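PDB 1T6U: superoxide dismutase [Ni] from Streptomyces coelicolor, which catalyses the nickel-dependent disproportionation of superoxide into hydrogen peroxide and molecular oxygen, working as a hollow, roughly spherical homohexamer. Local coordinates for residues A[53-58]-A[105-110]; A[16-21]-A[83-88]; A[61-66]-A[112-117]. The protein carries 1 engineered substitution. One frame throughout, in Å; residues are numbered along the deposited sequence.

Interaction 1: residues A[53-58]-A[105-110]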
ATOM      1  N   HIS A  53      10.159  -5.298  -7.419  1.00  7.36           N
ATOM      2  CA  HIS A  53      10.059  -6.030  -6.141  1.00  7.83           C
ATOM      3  C   HIS A  53      10.249  -7.538  -6.298  1.00  7.09           C
ATOM      4  O   HIS A  53      10.999  -8.190  -5.597  1.00  7.52           O
ATOM      5  CB  HIS A  53       8.717  -5.699  -5.507  1.00  9.16           C
ATOM      6  CG  HIS A  53       8.464  -6.507  -4.274  1.00 11.86           C
ATOM      7  ND1 HIS A  53       8.992  -6.223  -3.052  1.00 14.48           N
ATOM      8  CD2 HIS A  53       7.726  -7.645  -4.125  1.00 14.89           C
ATOM      9  CE1 HIS A  53       8.582  -7.151  -2.195  1.00 17.73           C
ATOM     10  NE2 HIS A  53       7.812  -8.013  -2.821  1.00 17.80           N
ATOM     11  N   HIS A  54       9.517  -8.110  -7.286  1.00  7.67           N
ATOM     12  CA  HIS A  54       9.614  -9.546  -7.482  1.00  8.05           C
ATOM     13  C   HIS A  54      11.053  -9.966  -7.818  1.00  7.70           C
ATOM     14  O   HIS A  54      11.536 -10.972  -7.327  1.00  8.99           O
ATOM     15  CB  HIS A  54       8.629  -9.994  -8.560  1.00  7.42           C
ATOM     16  CG  HIS A  54       7.208  -9.801  -8.202  1.00  8.17           C
ATOM     17  ND1 HIS A  54       6.675 -10.241  -7.011  1.00  8.74           N
ATOM     18  CD2 HIS A  54       6.225  -9.244  -8.923  1.00  9.09           C
ATOM     19  CE1 HIS A  54       5.388  -9.927  -7.030  1.00  9.62           C
ATOM     20  NE2 HIS A  54       5.075  -9.308  -8.174  1.00  9.30           N
ATOM     21  N   VAL A  55      11.736  -9.201  -8.681  1.00  9.09           N
ATOM     22  CA  VAL A  55      13.085  -9.615  -9.043  1.00  9.15           C
ATOM     23  C   VAL A  55      13.994  -9.490  -7.835  1.00  9.80           C
ATOM     24  O   VAL A  55      14.809 -10.369  -7.583  1.00  9.70           O
ATOM     25  CB  VAL A  55      13.562  -8.751 -10.210  1.00  8.42           C
ATOM     26  CG1 VAL A  55      15.076  -8.910 -10.418  1.00 11.28           C
ATOM     27  CG2 VAL A  55      12.812  -9.113 -11.488  1.00  9.80           C
ATOM     28  N   SER A  56      13.845  -8.398  -7.074  1.00  9.23           N
ATOM     29  CA  SER A  56      14.690  -8.207  -5.912  1.00  9.43           C
ATOM     30  C   SER A  56      14.505  -9.340  -4.907  1.00  9.26           C
ATOM     31  O   SER A  56      15.455  -9.859  -4.326  1.00 11.10           O
ATOM     32  CB  SER A  56      14.390  -6.833  -5.292  1.00 10.72           C
ATOM     33  OG  SER A  56      15.322  -6.554  -4.228  1.00 11.93           O
ATOM     34  N   VAL A  57      13.252  -9.760  -4.660  1.00  9.22           N
ATOM     35  CA  VAL A  57      12.963 -10.851  -3.741  1.00  9.90           C
ATOM     36  C   VAL A  57      13.596 -12.157  -4.200  1.00  8.24           C
ATOM     37  O   VAL A  57      14.145 -12.918  -3.403  1.00 10.88           O
ATOM     38  CB  VAL A  57      11.424 -10.965  -3.599  1.00 11.12           C
ATOM     39  CG1 VAL A  57      11.027 -12.315  -3.025  1.00 11.53           C
ATOM     40  CG2 VAL A  57      10.858  -9.823  -2.737  1.00 11.51           C
ATOM     41  N   LEU A  58      13.516 -12.478  -5.498  1.00  9.34           N
ATOM     42  CA  LEU A  58      14.205 -13.690  -5.940  1.00 10.30           C
ATOM     43  C   LEU A  58      15.681 -13.686  -5.508  1.00 10.92           C
ATOM     44  O   LEU A  58      16.215 -14.698  -5.001  1.00 12.35           O
ATOM     45  CB  LEU A  58      14.121 -13.828  -7.456  1.00 11.01           C
ATOM     46  CG  LEU A  58      12.774 -14.181  -8.075  1.00 10.45           C
ATOM     47  CD1 LEU A  58      12.786 -14.038  -9.581  1.00 14.60           C
ATOM     48  CD2 LEU A  58      12.319 -15.590  -7.714  1.00 12.98           C
ATOM     49  N   ALA A 105      14.059 -13.415 -18.401  1.00 10.89           N
ATOM     50  CA  ALA A 105      14.186 -14.756 -18.977  1.00 11.90           C
ATOM     51  C   ALA A 105      15.503 -15.434 -18.649  1.00 13.39           C
ATOM     52  O   ALA A 105      15.568 -16.653 -18.414  1.00 12.67           O
ATOM     53  CB  ALA A 105      13.968 -14.692 -20.497  1.00 14.30           C
ATOM     54  N   GLN A 106      16.581 -14.660 -18.597  1.00 11.57           N
ATOM     55  CA  GLN A 106      17.862 -15.185 -18.120  1.00 12.24           C
ATOM     56  C   GLN A 106      17.796 -15.572 -16.637  1.00 11.69           C
ATOM     57  O   GLN A 106      18.327 -16.625 -16.302  1.00 12.95           O
ATOM     58  CB  GLN A 106      18.986 -14.186 -18.381  1.00 12.63           C
ATOM     59  CG  GLN A 106      19.165 -13.779 -19.820  1.00 14.95           C
ATOM     60  CD  GLN A 106      20.319 -12.819 -20.059  1.00 23.67           C
ATOM     61  OE1 GLN A 106      21.371 -12.954 -19.417  1.00 36.35           O
ATOM     62  NE2 GLN A 106      20.212 -11.846 -20.948  1.00 43.16           N
ATOM     63  N   ILE A 107      17.194 -14.776 -15.785  1.00 10.73           N
ATOM     64  CA  ILE A 107      17.037 -15.140 -14.397  1.00 11.06           C
ATOM     65  C   ILE A 107      16.170 -16.385 -14.293  1.00 10.18           C
ATOM     66  O   ILE A 107      16.470 -17.291 -13.498  1.00 12.11           O
ATOM     67  CB  ILE A 107      16.458 -14.004 -13.523  1.00  9.42           C
ATOM     68  CG1 ILE A 107      17.315 -12.735 -13.450  1.00 11.05           C
ATOM     69  CG2 ILE A 107      16.180 -14.552 -12.122  1.00 13.07           C
ATOM     70  CD1 ILE A 107      16.648 -11.558 -12.782  1.00 10.31           C
ATOM     71  N   ASP A 108      15.125 -16.492 -15.074  1.00  9.99           N
ATOM     72  CA  ASP A 108      14.232 -17.653 -15.030  1.00 10.77           C
ATOM     73  C   ASP A 108      14.983 -18.912 -15.410  1.00 10.46           C
ATOM     74  O   ASP A 108      14.825 -19.959 -14.796  1.00 11.09           O
ATOM     75  CB  ASP A 108      13.030 -17.392 -15.939  1.00 11.73           C
ATOM     76  CG  ASP A 108      12.053 -18.536 -15.992  1.00 13.20           C
ATOM     77  OD1 ASP A 108      11.137 -18.520 -15.162  1.00 17.38           O
ATOM     78  OD2 ASP A 108      12.285 -19.400 -16.872  1.00 19.28           O
ATOM     79  N   LYS A 109      15.862 -18.823 -16.390  1.00 11.94           N
ATOM     80  CA  LYS A 109      16.612 -20.001 -16.823  1.00 13.65           C
ATOM     81  C   LYS A 109      17.472 -20.534 -15.667  1.00 14.68           C
ATOM     82  O   LYS A 109      17.527 -21.725 -15.365  1.00 13.86           O
ATOM     83  CB  LYS A 109      17.453 -19.666 -18.042  1.00 16.97           C
ATOM     84  CG  LYS A 109      18.301 -20.849 -18.548  1.00 18.91           C
ATOM     85  CD  LYS A 109      19.226 -20.433 -19.711  1.00 22.66           C
ATOM     86  CE  LYS A 109      20.144 -21.549 -20.184  1.00 30.71           C
ATOM     87  NZ  LYS A 109      21.147 -21.145 -21.246  1.00 48.36           N
ATOM     88  N   ILE A 110      18.166 -19.646 -14.971  1.00 13.95           N
ATOM     89  CA  ILE A 110      18.994 -19.999 -13.790  1.00 12.63           C
ATOM     90  C   ILE A 110      18.135 -20.542 -12.652  1.00 11.43           C
ATOM     91  O   ILE A 110      18.392 -21.600 -12.074  1.00 12.71           O
ATOM     92  CB  ILE A 110      19.843 -18.780 -13.401  1.00 12.02           C
ATOM     93  CG1 ILE A 110      20.862 -18.425 -14.516  1.00 14.37           C
ATOM     94  CG2 ILE A 110      20.524 -18.929 -12.066  1.00 12.19           C
ATOM     95  CD1 ILE A 110      21.660 -17.178 -14.233  1.00 14.41           C
TER

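Interaction 2: residues A[16-21]-A[83-88]. Engineered in segment 83-88: Met-85 (natural residue Leu).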
ATOM      1  N   ILE A  16       5.030 -11.663 -15.460  1.00  8.90           N
ATOM      2  CA  ILE A  16       3.715 -11.182 -15.883  1.00  8.89           C
ATOM      3  C   ILE A  16       3.622  -9.689 -15.701  1.00  7.28           C
ATOM      4  O   ILE A  16       3.002  -9.032 -16.537  1.00  9.07           O
ATOM      5  CB  ILE A  16       2.641 -11.956 -15.076  0.65  9.61           C
ATOM      6  CG1 ILE A  16       2.661 -13.468 -15.323  0.65 12.50           C
ATOM      7  CG2 ILE A  16       1.271 -11.336 -15.296  0.65 13.60           C
ATOM      8  CD1 ILE A  16       2.066 -14.383 -14.266  0.65 15.51           C
ATOM      9  N   GLU A  17       4.254  -9.112 -14.682  1.00  8.06           N
ATOM     10  CA  GLU A  17       4.208  -7.638 -14.539  1.00  7.85           C
ATOM     11  C   GLU A  17       5.004  -7.004 -15.668  1.00  8.36           C
ATOM     12  O   GLU A  17       4.542  -5.994 -16.204  1.00  9.18           O
ATOM     13  CB  GLU A  17       4.683  -7.185 -13.163  1.00  8.98           C
ATOM     14  CG  GLU A  17       3.824  -7.672 -12.009  1.00  9.03           C
ATOM     15  CD  GLU A  17       2.397  -7.169 -12.094  1.00 10.41           C
ATOM     16  OE1 GLU A  17       1.581  -7.632 -11.293  1.00 11.74           O
ATOM     17  OE2 GLU A  17       2.105  -6.302 -12.964  1.00 11.11           O
ATOM     18  N   ALA A  18       6.167  -7.568 -16.046  1.00  8.29           N
ATOM     19  CA  ALA A  18       6.918  -7.013 -17.166  1.00  9.68           C
ATOM     20  C   ALA A  18       6.160  -7.166 -18.467  1.00  8.94           C
ATOM     21  O   ALA A  18       6.238  -6.297 -19.350  1.00  8.72           O
ATOM     22  CB  ALA A  18       8.308  -7.639 -17.133  1.00 11.13           C
ATOM     23  N   GLU A  19       5.404  -8.243 -18.658  1.00  9.05           N
ATOM     24  CA  GLU A  19       4.542  -8.389 -19.816  1.00  9.65           C
ATOM     25  C   GLU A  19       3.499  -7.267 -19.875  1.00  8.02           C
ATOM     26  O   GLU A  19       3.194  -6.693 -20.904  1.00  9.35           O
ATOM     27  CB  GLU A  19       3.894  -9.788 -19.765  1.00 10.06           C
ATOM     28  CG  GLU A  19       4.811 -10.940 -20.108  1.00 14.88           C
ATOM     29  CD  GLU A  19       4.179 -12.302 -19.930  1.00 22.60           C
ATOM     30  OE1 GLU A  19       4.886 -13.317 -20.158  1.00 32.84           O
ATOM     31  OE2 GLU A  19       2.990 -12.396 -19.547  1.00 29.79           O
ATOM     32  N   SER A  20       2.909  -6.951 -18.703  1.00  8.34           N
ATOM     33  CA  SER A  20       1.932  -5.870 -18.696  1.00  8.83           C
ATOM     34  C   SER A  20       2.626  -4.536 -19.010  1.00 10.08           C
ATOM     35  O   SER A  20       2.068  -3.736 -19.762  1.00  8.21           O
ATOM     36  CB  SER A  20       1.054  -5.937 -17.422  1.00 12.65           C
ATOM     37  OG  SER A  20       1.768  -5.292 -16.452  1.00 23.53           O
ATOM     38  N   VAL A  21       3.849  -4.283 -18.523  1.00  7.84           N
ATOM     39  CA  VAL A  21       4.559  -3.079 -18.903  1.00  7.90           C
ATOM     40  C   VAL A  21       4.693  -2.982 -20.432  1.00  8.56           C
ATOM     41  O   VAL A  21       4.395  -1.939 -21.030  1.00  8.35           O
ATOM     42  CB  VAL A  21       5.910  -3.032 -18.197  1.00  8.84           C
ATOM     43  CG1 VAL A  21       6.822  -1.943 -18.720  1.00  8.34           C
ATOM     44  CG2 VAL A  21       5.753  -2.774 -16.701  1.00  9.53           C
ATOM     45  N   LYS A  83      17.763  -2.327 -13.424  1.00 11.63           N
ATOM     46  CA  LYS A  83      18.017  -1.136 -14.217  1.00  9.59           C
ATOM     47  C   LYS A  83      17.192  -1.123 -15.499  1.00 10.91           C
ATOM     48  O   LYS A  83      16.757  -0.039 -15.978  1.00 11.80           O
ATOM     49  CB  LYS A  83      19.537  -1.018 -14.471  1.00 11.15           C
ATOM     50  CG  LYS A  83      20.297  -0.537 -13.240  1.00 13.23           C
ATOM     51  CD  LYS A  83      21.810  -0.535 -13.499  1.00 12.71           C
ATOM     52  CE  LYS A  83      22.536   0.337 -12.493  1.00 12.88           C
ATOM     53  NZ  LYS A  83      22.300  -0.077 -11.083  1.00 13.08           N
ATOM     54  N   ALA A  84      16.977  -2.279 -16.109  1.00 10.80           N
ATOM     55  CA  ALA A  84      16.177  -2.343 -17.314  1.00 10.88           C
ATOM     56  C   ALA A  84      14.715  -1.999 -17.027  1.00 11.13           C
ATOM     57  O   ALA A  84      14.023  -1.398 -17.866  1.00 10.92           O
ATOM     58  CB  ALA A  84      16.255  -3.684 -18.001  1.00 11.60           C
ATOM     59  N   MET A  85      14.285  -2.386 -15.826  1.00 11.13           N
ATOM     60  CA  MET A  85      12.925  -2.057 -15.421  1.00 11.22           C
ATOM     61  C   MET A  85      12.772  -0.558 -15.194  1.00 11.55           C
ATOM     62  O   MET A  85      11.757   0.044 -15.536  1.00 10.32           O
ATOM     63  CB  MET A  85      12.516  -2.846 -14.174  1.00 18.49           C
ATOM     64  CG  MET A  85      12.225  -4.304 -14.380  1.00 24.34           C
ATOM     65  SD  MET A  85      10.848  -4.752 -15.438  1.00 30.89           S
ATOM     66  CE  MET A  85       9.858  -3.279 -15.686  1.00 12.13           C
ATOM     67  N   SER A  86      13.785   0.055 -14.595  1.00 11.11           N
ATOM     68  CA  SER A  86      13.793   1.488 -14.426  1.00 10.92           C
ATOM     69  C   SER A  86      13.727   2.167 -15.793  1.00 10.59           C
ATOM     70  O   SER A  86      13.058   3.180 -15.976  1.00 10.76           O
ATOM     71  CB  SER A  86      15.018   1.967 -13.686  1.00 12.23           C
ATOM     72  OG  SER A  86      15.021   1.609 -12.318  1.00 12.11           O
ATOM     73  N   ALA A  87      14.474   1.656 -16.757  1.00 11.35           N
ATOM     74  CA  ALA A  87      14.458   2.245 -18.101  1.00 11.20           C
ATOM     75  C   ALA A  87      13.098   2.089 -18.756  1.00 10.41           C
ATOM     76  O   ALA A  87      12.640   2.992 -19.469  1.00 10.30           O
ATOM     77  CB  ALA A  87      15.530   1.617 -18.969  1.00 12.63           C
ATOM     78  N   ALA A  88      12.422   0.970 -18.523  1.00  9.88           N
ATOM     79  CA  ALA A  88      11.061   0.779 -19.056  1.00  9.79           C
ATOM     80  C   ALA A  88      10.087   1.741 -18.409  1.00  9.20           C
ATOM     81  O   ALA A  88       9.194   2.298 -19.050  1.00 10.05           O
ATOM     82  CB  ALA A  88      10.601  -0.662 -18.868  1.00  9.43           C
TER

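Interaction 3: residues A[61-66]-A[112-117]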
ATOM      1  N   ASP A  61      16.047 -13.415  -1.427  1.00 11.58           N
ATOM      2  CA  ASP A  61      15.393 -14.405  -0.571  1.00 11.92           C
ATOM      3  C   ASP A  61      15.471 -15.818  -1.128  1.00 13.84           C
ATOM      4  O   ASP A  61      15.659 -16.723  -0.335  1.00 19.69           O
ATOM      5  CB  ASP A  61      13.931 -13.988  -0.379  1.00 11.95           C
ATOM      6  CG  ASP A  61      13.703 -12.702   0.393  1.00 13.06           C
ATOM      7  OD1 ASP A  61      14.635 -11.950   0.698  1.00 12.99           O
ATOM      8  OD2 ASP A  61      12.512 -12.423   0.700  1.00 15.01           O
ATOM      9  N   TYR A  62      15.332 -15.999  -2.424  1.00 11.00           N
ATOM     10  CA  TYR A  62      15.449 -17.349  -3.003  1.00 11.74           C
ATOM     11  C   TYR A  62      16.890 -17.738  -3.209  1.00 11.65           C
ATOM     12  O   TYR A  62      17.379 -18.800  -2.745  1.00 13.95           O
ATOM     13  CB  TYR A  62      14.652 -17.463  -4.334  1.00 11.31           C
ATOM     14  CG  TYR A  62      14.983 -18.836  -4.912  1.00 11.64           C
ATOM     15  CD1 TYR A  62      14.363 -19.980  -4.450  1.00 13.09           C
ATOM     16  CD2 TYR A  62      15.908 -18.977  -5.923  1.00 11.84           C
ATOM     17  CE1 TYR A  62      14.649 -21.236  -4.957  1.00 14.11           C
ATOM     18  CE2 TYR A  62      16.223 -20.237  -6.433  1.00 13.29           C
ATOM     19  CZ  TYR A  62      15.587 -21.372  -5.957  1.00 13.29           C
ATOM     20  OH  TYR A  62      15.861 -22.629  -6.444  1.00 15.07           O
ATOM     21  N   PHE A  63      17.666 -16.926  -3.919  1.00 11.39           N
ATOM     22  CA  PHE A  63      19.047 -17.307  -4.264  1.00 11.84           C
ATOM     23  C   PHE A  63      19.953 -17.222  -3.045  1.00 13.02           C
ATOM     24  O   PHE A  63      19.816 -16.336  -2.196  1.00 13.80           O
ATOM     25  CB  PHE A  63      19.542 -16.433  -5.419  1.00 11.65           C
ATOM     26  CG  PHE A  63      18.924 -16.783  -6.781  1.00 12.20           C
ATOM     27  CD1 PHE A  63      18.131 -15.882  -7.494  1.00 13.31           C
ATOM     28  CD2 PHE A  63      19.158 -18.036  -7.347  1.00 13.04           C
ATOM     29  CE1 PHE A  63      17.590 -16.159  -8.740  1.00 12.76           C
ATOM     30  CE2 PHE A  63      18.635 -18.313  -8.576  1.00 11.89           C
ATOM     31  CZ  PHE A  63      17.866 -17.398  -9.256  1.00 13.02           C
ATOM     32  N   LYS A  64      20.865 -18.190  -2.984  1.00 17.46           N
ATOM     33  CA  LYS A  64      21.748 -18.363  -1.838  1.00 19.03           C
ATOM     34  C   LYS A  64      23.198 -18.519  -2.289  1.00 21.13           C
ATOM     35  O   LYS A  64      23.498 -18.654  -3.460  1.00 19.99           O
ATOM     36  CB  LYS A  64      21.430 -19.587  -1.025  1.00 22.97           C
ATOM     37  CG  LYS A  64      19.990 -19.826  -0.699  1.00 26.24           C
ATOM     38  CD  LYS A  64      19.564 -19.303   0.644  1.00 36.26           C
ATOM     39  CE  LYS A  64      18.045 -19.183   0.757  1.00 41.57           C
ATOM     40  NZ  LYS A  64      17.526 -19.642   2.074  1.00 57.11           N
ATOM     41  N   PRO A  65      24.107 -18.469  -1.325  1.00 21.80           N
ATOM     42  CA  PRO A  65      25.547 -18.485  -1.659  1.00 21.35           C
ATOM     43  C   PRO A  65      26.029 -19.487  -2.693  1.00 21.77           C
ATOM     44  O   PRO A  65      26.826 -19.226  -3.617  1.00 24.49           O
ATOM     45  CB  PRO A  65      26.110 -18.782  -0.250  1.00 24.90           C
ATOM     46  CG  PRO A  65      25.228 -17.860   0.573  1.00 23.99           C
ATOM     47  CD  PRO A  65      23.859 -18.349   0.121  1.00 21.36           C
ATOM     48  N   PRO A  66      25.616 -20.744  -2.639  1.00 21.02           N
ATOM     49  CA  PRO A  66      26.057 -21.717  -3.643  1.00 24.13           C
ATOM     50  C   PRO A  66      25.639 -21.342  -5.045  1.00 22.09           C
ATOM     51  O   PRO A  66      26.364 -21.629  -6.001  1.00 22.95           O
ATOM     52  CB  PRO A  66      25.321 -22.998  -3.203  1.00 24.59           C
ATOM     53  CG  PRO A  66      25.052 -22.782  -1.749  1.00 25.62           C
ATOM     54  CD  PRO A  66      24.746 -21.322  -1.612  1.00 21.95           C
ATOM     55  N   TRP A 112      15.247 -22.072 -12.711  1.00 11.26           N
ATOM     56  CA  TRP A 112      14.777 -23.472 -12.913  1.00 13.00           C
ATOM     57  C   TRP A 112      15.952 -24.423 -12.903  1.00 13.55           C
ATOM     58  O   TRP A 112      15.757 -25.547 -12.444  1.00 13.30           O
ATOM     59  CB  TRP A 112      13.866 -23.592 -14.147  1.00 12.13           C
ATOM     60  CG  TRP A 112      12.556 -22.898 -13.850  1.00 12.26           C
ATOM     61  CD1 TRP A 112      12.104 -21.693 -14.374  1.00 13.17           C
ATOM     62  CD2 TRP A 112      11.564 -23.372 -12.955  1.00 12.90           C
ATOM     63  NE1 TRP A 112      10.887 -21.418 -13.836  1.00 14.39           N
ATOM     64  CE2 TRP A 112      10.525 -22.421 -12.972  1.00 13.90           C
ATOM     65  CE3 TRP A 112      11.434 -24.497 -12.139  1.00 15.57           C
ATOM     66  CZ2 TRP A 112       9.364 -22.562 -12.200  1.00 16.72           C
ATOM     67  CZ3 TRP A 112      10.293 -24.627 -11.389  1.00 17.67           C
ATOM     68  CH2 TRP A 112       9.269 -23.673 -11.421  1.00 16.10           C
ATOM     69  N   GLU A 113      17.131 -24.043 -13.341  1.00 13.26           N
ATOM     70  CA  GLU A 113      18.283 -24.969 -13.159  1.00 13.51           C
ATOM     71  C   GLU A 113      18.506 -25.281 -11.683  1.00 12.00           C
ATOM     72  O   GLU A 113      18.727 -26.399 -11.228  1.00 15.60           O
ATOM     73  CB  GLU A 113      19.551 -24.369 -13.765  1.00 16.65           C
ATOM     74  CG  GLU A 113      19.502 -24.376 -15.268  1.00 17.91           C
ATOM     75  CD  GLU A 113      20.702 -23.793 -15.991  1.00 21.46           C
ATOM     76  OE1 GLU A 113      21.694 -23.415 -15.341  1.00 23.36           O
ATOM     77  OE2 GLU A 113      20.669 -23.726 -17.243  1.00 22.04           O
ATOM     78  N   THR A 114      18.413 -24.214 -10.854  1.00 13.44           N
ATOM     79  CA  THR A 114      18.606 -24.439  -9.415  1.00 13.53           C
ATOM     80  C   THR A 114      17.476 -25.246  -8.750  1.00 13.73           C
ATOM     81  O   THR A 114      17.690 -25.734  -7.638  1.00 18.87           O
ATOM     82  CB  THR A 114      18.814 -23.129  -8.626  1.00 13.23           C
ATOM     83  OG1 THR A 114      17.580 -22.396  -8.602  1.00 13.83           O
ATOM     84  CG2 THR A 114      19.857 -22.246  -9.267  1.00 16.88           C
ATOM     85  N   LYS A 115      16.310 -25.447  -9.330  1.00 13.41           N
ATOM     86  CA  LYS A 115      15.213 -26.220  -8.809  1.00 13.74           C
ATOM     87  C   LYS A 115      15.348 -27.723  -9.135  1.00 14.35           C
ATOM     88  O   LYS A 115      14.622 -28.516  -8.585  1.00 18.13           O
ATOM     89  CB  LYS A 115      13.924 -25.700  -9.435  1.00 15.08           C
ATOM     90  CG  LYS A 115      13.533 -24.360  -8.888  1.00 16.00           C
ATOM     91  CD  LYS A 115      12.905 -24.430  -7.492  1.00 25.29           C
ATOM     92  CE  LYS A 115      11.448 -24.844  -7.572  1.00 34.93           C
ATOM     93  NZ  LYS A 115      10.836 -24.961  -6.207  1.00 42.29           N
ATOM     94  N   LYS A 116      16.246 -27.967 -10.052  1.00 21.34           N
ATOM     95  CA  LYS A 116      17.224 -28.983 -10.350  1.00 36.81           C
ATOM     96  C   LYS A 116      17.222 -29.525 -11.774  1.00 40.71           C
ATOM     97  O   LYS A 116      17.972 -30.501 -11.955  1.00 66.11           O
ATOM     98  CB  LYS A 116      17.048 -30.098  -9.325  1.00 39.44           C
ATOM     99  CG  LYS A 116      17.799 -29.644  -8.059  1.00 44.02           C
ATOM    100  CD  LYS A 116      18.533 -30.867  -7.489  1.00 58.55           C
ATOM    101  CE  LYS A 116      18.507 -30.851  -5.972  1.00 64.65           C
ATOM    102  NZ  LYS A 116      18.159 -32.126  -5.285  1.00 72.68           N
ATOM    103  N   ALA A 117      16.482 -28.877 -12.626  1.00 41.37           N
ATOM    104  CA  ALA A 117      15.794 -28.861 -13.877  1.00 48.84           C
ATOM    105  C   ALA A 117      16.637 -28.520 -15.098  1.00 49.11           C
ATOM    106  O   ALA A 117      17.853 -28.408 -15.117  1.00 66.00           O
ATOM    107  CB  ALA A 117      14.606 -27.856 -13.863  1.00 32.89           C
ATOM    108  OXT ALA A 117      15.220 -28.493 -15.796  1.00 47.30           O
TER

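Interaction 1: residues A[53-58]-A[105-110]
Val-55 and Leu-58 of helix 34-62 meet Ile-107 of helix 94-115 in a purely apolar contact, and each of the two takes a different branch of the isoleucine. The longer branch of Ile-107 brings CD1 to 3.9 Å from CG1 of Val-55. With CG1 of Ile-107 anti to its carbonyl carbon (chi1 -62°) and the chain extended beyond it (chi2 171°), this methyl reaches furthest across, and the two side chains cross at about a right angle. The short branch serves the next turn, where Ile-107 CG2 stands 4.3 Å from Leu-58 CD1. The backbones stay well apart: the nearest alpha carbons, Val-55 CA and Ile-107 CA, are separated by 8.6 Å, and only 104 Å² is buried in all.

The contact lies in the interior of the four-helix bundle, between its second and fourth long helices, with the remaining helices filling in around it. Val-55 also packs on Val-78 and Leu-82 of helix 74-89 and on Ala-14 of helix 12-30, while Ile-107 rests on Thr-81.

Polar links lie off this interface. Within helix 34-62, Val-57 N bonds to His-53 O at 2.9 Å, and Ser-56 OG hydrogen-bonds to Ser-56 OG of a second subunit.

Interaction 2: residues A[16-21]-A[83-88]
Ala-18 and Val-21 of helix 12-30 meet Met-85 and Ala-88 of helix 74-89 across the interior of the four-helix bundle. The two segments run in broadly the same direction, 29° apart, and their axes come no closer than 11.5 Å, so side-chain tips have to span the gap.

Three apolar touches make up the first shell. CG1 of Val-21 meets CB of Ala-88 at 4.0 Å, and the other methyl of the same valine, CG2, stands 4.3 Å from CE of Met-85. One turn back, Ala-18 CB lies 4.2 Å from Met-85 SD. Val-21 thus spreads its two branches over two residues, while Met-85 offers sulfur to one partner and methyl to the other. Met-85 is an engineered residue replacing leucine; its last torsion (chi3 -14°) nearly eclipses CE with CB, an unusual setting that turns the methyl back toward Val-21.

Further out, the other two helices enclose the site: Ala-18 packs on Leu-101 and Ile-104, and Met-85 touches both Ala-48 and Ala-100. On the far side of helix 12-30, Glu-17 OE2 forms a salt bridge with Arg-47 and also hydrogen-bonds to NE2 of His-1, a nickel ligand, of a third subunit; this face therefore borders a neighbour's metal site. Glu-17 also works through its backbone: its carbonyl O accepts the helical N-H of Val-21 and, from 23° off the carbonyl plane, the hydroxyl of Ser-20, with Ser-20 OG 2.9 Å from Glu-17 O.

Interaction 3: residues A[61-66]-A[112-117]
A hydroxyl-to-hydroxyl hydrogen bond, supplemented by van der Waals contacts from Lys-115 and Phe-63, joins the end of helix 34-62 to the C-terminal part of helix 94-115 at the periphery of the bundle. Tyr-62 OH donates to Thr-114 OG1 at 2.8 Å, and the threonine oxygen sits at the ring's edge, near its plane. Thr-114 OG1 in turn bonds to Phe-111 O of its own helix, so the two bonds run in series, and the bond to Phe-111 O helps to orient the threonine hydroxyl that accepts from Tyr-62. A chi1 of 70° places Thr-114 OG1 between the backbone N and the carbonyl carbon, from where it can serve both partners.

The other contacts are van der Waals only. Lys-115, bent at chi2 and chi3, brings CD obliquely to the phenol oxygen, 3.6 Å from Tyr-62 OH. Thr-114 turns its methyl the other way, and CG2 lies 4.2 Å from Phe-63 CE2 at that ring's edge. The two aromatic rings also meet each other: Tyr-62 CD2 is 3.6 Å above the plane of Phe-63, displaced toward the rim.

A phenylalanine in place of Tyr-62 would probably leave Thr-114 OG1 without its incoming donor and the ring freer to shift against helix 94-115.

Tyr-62 stands about 9 Å, side chain to metal, from a nickel ion, and its ring meets Tyr-9 edge-to-face. Phe-111 of helix 94-115 abuts both aromatic rings, while Phe-68 and His-67 of helix 65-70 pack against Phe-63 and Thr-114 respectively.

Overall arrangement
Along the chain the segments come in the order 16-21, 53-58, 61-66, 83-88, 105-110, 112-117, so every pair of contacts alternates. Interactions 1 and 3 share helices 34-62 and 94-115; their centres are 11 Å apart, and they meet where Phe-63 packs on Ile-107 and Ile-110. Interaction 2 joins the other two long helices, 12-30 and 74-89. Its centre is 12 Å from interaction 1, which it touches through Glu-17 CG and His-54 CD2, 4.2 Å apart, and 23 Å from interaction 3, with no touch. The three thus pass from the bundle's interior to its end, linking the long helices in two pairs, 34-62 with 94-115 and 12-30 with 74-89, and each reaches a second subunit of the hexamer.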